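Local coordinates for protein fructokinase (Vibrio cholerae serotype O1, PDB 5EYN) that catalyses the ATP-dependent phosphorylation of fructose as a kinase of the PfkB carbohydrate kinase family, at residues 171-176 with 208-213. Numbering follows the deposited sequence.
Sequences FDPNLR and QFLTGT. With CA (calcium ion), chain C; FRU (beta-D-fructofuranose), chain B; BEF (beryllium trifluoride ion), chain D.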
# COMPACT_ATOMS: atom_id res chain seq x y z
N PHE A 171 -25.51 -11.11 -0.73
CA PHE A 171 -24.89 -9.80 -0.82
C PHE A 171 -24.74 -9.20 0.57
O PHE A 171 -25.69 -9.21 1.36
CB PHE A 171 -25.74 -8.90 -1.72
CG PHE A 171 -25.18 -7.52 -1.95
CD1 PHE A 171 -23.90 -7.35 -2.44
CD2 PHE A 171 -25.94 -6.39 -1.70
CE1 PHE A 171 -23.39 -6.09 -2.65
CE2 PHE A 171 -25.44 -5.14 -1.94
CZ PHE A 171 -24.15 -4.99 -2.39
N ASP A 172 -23.54 -8.74 0.87
CA ASP A 172 -23.25 -8.02 2.11
C ASP A 172 -22.63 -6.70 1.67
O ASP A 172 -21.49 -6.68 1.23
CB ASP A 172 -22.26 -8.82 2.96
CG ASP A 172 -21.79 -8.09 4.20
OD1 ASP A 172 -22.15 -6.93 4.40
OD2 ASP A 172 -21.02 -8.72 4.95
N PRO A 173 -23.41 -5.62 1.72
CA PRO A 173 -22.85 -4.35 1.23
C PRO A 173 -21.43 -4.08 1.75
O PRO A 173 -20.55 -3.76 0.96
CB PRO A 173 -23.89 -3.33 1.67
CG PRO A 173 -25.20 -4.10 1.55
CD PRO A 173 -24.86 -5.52 1.98
N ASN A 174 -21.19 -4.22 3.05
CA ASN A 174 -19.83 -4.10 3.55
C ASN A 174 -19.21 -2.81 3.03
O ASN A 174 -18.17 -2.80 2.35
CB ASN A 174 -19.00 -5.32 3.13
CG ASN A 174 -18.31 -5.97 4.27
OD1 ASN A 174 -18.15 -5.38 5.34
ND2 ASN A 174 -17.94 -7.22 4.07
N LEU A 175 -19.86 -1.71 3.35
CA LEU A 175 -19.54 -0.45 2.72
C LEU A 175 -18.18 0.08 3.07
O LEU A 175 -17.81 0.13 4.24
CB LEU A 175 -20.58 0.59 3.08
CG LEU A 175 -22.02 0.24 2.72
CD1 LEU A 175 -22.95 1.37 3.16
CD2 LEU A 175 -22.16 -0.06 1.22
N ARG A 176 -17.45 0.49 2.05
CA ARG A 176 -16.16 1.14 2.18
C ARG A 176 -16.14 2.28 1.16
O ARG A 176 -15.65 2.13 0.03
CB ARG A 176 -15.02 0.15 1.91
CG ARG A 176 -15.08 -1.15 2.74
CD ARG A 176 -14.74 -0.95 4.21
NE ARG A 176 -14.66 -2.26 4.83
CZ ARG A 176 -15.67 -2.91 5.37
NH1 ARG A 176 -16.87 -2.37 5.48
NH2 ARG A 176 -15.48 -4.13 5.85
N GLN A 208 -29.38 1.51 7.81
CA GLN A 208 -29.89 2.87 7.98
C GLN A 208 -29.29 3.83 6.97
O GLN A 208 -30.00 4.67 6.42
CB GLN A 208 -29.67 3.36 9.42
CG GLN A 208 -30.54 2.60 10.40
CD GLN A 208 -30.44 3.10 11.82
OE1 GLN A 208 -30.00 4.22 12.09
NE2 GLN A 208 -30.87 2.26 12.75
N PHE A 209 -28.00 3.71 6.72
CA PHE A 209 -27.32 4.57 5.75
C PHE A 209 -27.91 4.38 4.36
O PHE A 209 -28.22 5.34 3.67
CB PHE A 209 -25.83 4.27 5.73
CG PHE A 209 -25.07 5.09 4.74
CD1 PHE A 209 -24.64 6.37 5.06
CD2 PHE A 209 -24.78 4.59 3.48
CE1 PHE A 209 -23.94 7.13 4.16
CE2 PHE A 209 -24.06 5.36 2.57
CZ PHE A 209 -23.65 6.62 2.91
N LEU A 210 -28.09 3.13 3.95
CA LEU A 210 -28.51 2.85 2.59
C LEU A 210 -29.96 3.21 2.34
O LEU A 210 -30.35 3.44 1.20
CB LEU A 210 -28.28 1.38 2.26
CG LEU A 210 -26.82 1.01 2.07
CD1 LEU A 210 -26.65 -0.50 2.09
CD2 LEU A 210 -26.25 1.59 0.78
N THR A 211 -30.76 3.25 3.39
CA THR A 211 -32.17 3.59 3.28
C THR A 211 -32.48 5.01 3.77
O THR A 211 -33.61 5.47 3.63
CB THR A 211 -33.04 2.60 4.08
OG1 THR A 211 -32.64 2.61 5.45
CG2 THR A 211 -32.93 1.21 3.49
N GLY A 212 -31.50 5.70 4.34
CA GLY A 212 -31.71 7.05 4.83
C GLY A 212 -32.67 7.12 6.01
O GLY A 212 -33.42 8.08 6.17
N THR A 213 -32.62 6.10 6.86
CA THR A 213 -33.53 6.00 7.99
C THR A 213 -32.77 6.06 9.31
O THR A 213 -31.54 6.04 9.34
CB THR A 213 -34.34 4.70 7.93
OG1 THR A 213 -33.45 3.58 7.94
CG2 THR A 213 -35.19 4.63 6.68
CA CA C . -19.00 -5.75 7.46
C1 FRU B . -12.31 -4.79 2.60
C2 FRU B . -12.05 -4.96 4.09
C3 FRU B . -10.77 -5.66 4.49
C4 FRU B . -11.14 -6.48 5.69
C5 FRU B . -12.58 -6.75 5.43
C6 FRU B . -13.42 -6.87 6.68
O1 FRU B . -12.53 -6.02 1.98
O2 FRU B . -12.06 -3.67 4.64
O3 FRU B . -9.79 -4.68 4.70
O4 FRU B . -10.44 -7.67 5.78
O5 FRU B . -13.10 -5.72 4.61
O6 FRU B . -14.77 -7.10 6.38
BE BEF D . -16.63 -6.69 9.19
F1 BEF D . -15.47 -6.15 10.06
F2 BEF D . -16.31 -8.06 8.51
F3 BEF D . -16.88 -5.81 7.99
O HOH W 1 -21.39 -5.69 6.67
O HOH W 2 -19.26 -8.04 6.93
O HOH W 3 -19.13 -3.33 7.28
O HOH W 4 -19.59 -5.97 9.81
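Leu175 and Leu210 reach toward each other tip to tip, and with Pro173 and Phe209 they form a small apolar seam between the loop after strand 168-172 and the last turn of helix 204-211. One methyl does most of the work on the loop side: Leu175 CD1 lies 4.0 Å from Leu210 CG and also meets the Phe209 ring obliquely, 3.7 Å from Phe209 CD2. The Phe209 ring reaches that methyl because its CG stands anti to the backbone N (chi1 178°). Further along the seam, the outer edge of the Pro173 ring crosses the end of Leu210, with Pro173 CG 3.9 Å from Leu210 CD1. No hydrogen bond joins the two segments, although Glu206, one turn earlier on the same helix, accepts one from the backbone N of Leu175. The helix closes in a Schellman motif, with Gly212 at positive phi.

The polar residues of 171-176 serve the active site instead. Asn174 OD1 binds the calcium ion at 2.3 Å, while Asp172 holds two of the metal's waters through its two carboxylate oxygens. The Arg176 guanidinium spreads its N-H groups along its edge: NE points almost straight at fructose O2 (3.0 Å, 172°), and NH2 donates to both fructose O5 and fluorine F3 of the beryllium trifluoride. Arg176 NH1 folds back to Leu175 O at 2.9 Å, approaching from above the carbonyl plane, which helps fix the rotation of the guanidinium. Asn174 and Arg176 thus bring metal, sugar and phosphoryl mimic together on this loop, with Asp266 among the residues completing the site; the positive charge of Arg176 would be expected to stabilise the transferring phosphoryl group, while apolar contacts alone join this loop to 208-213.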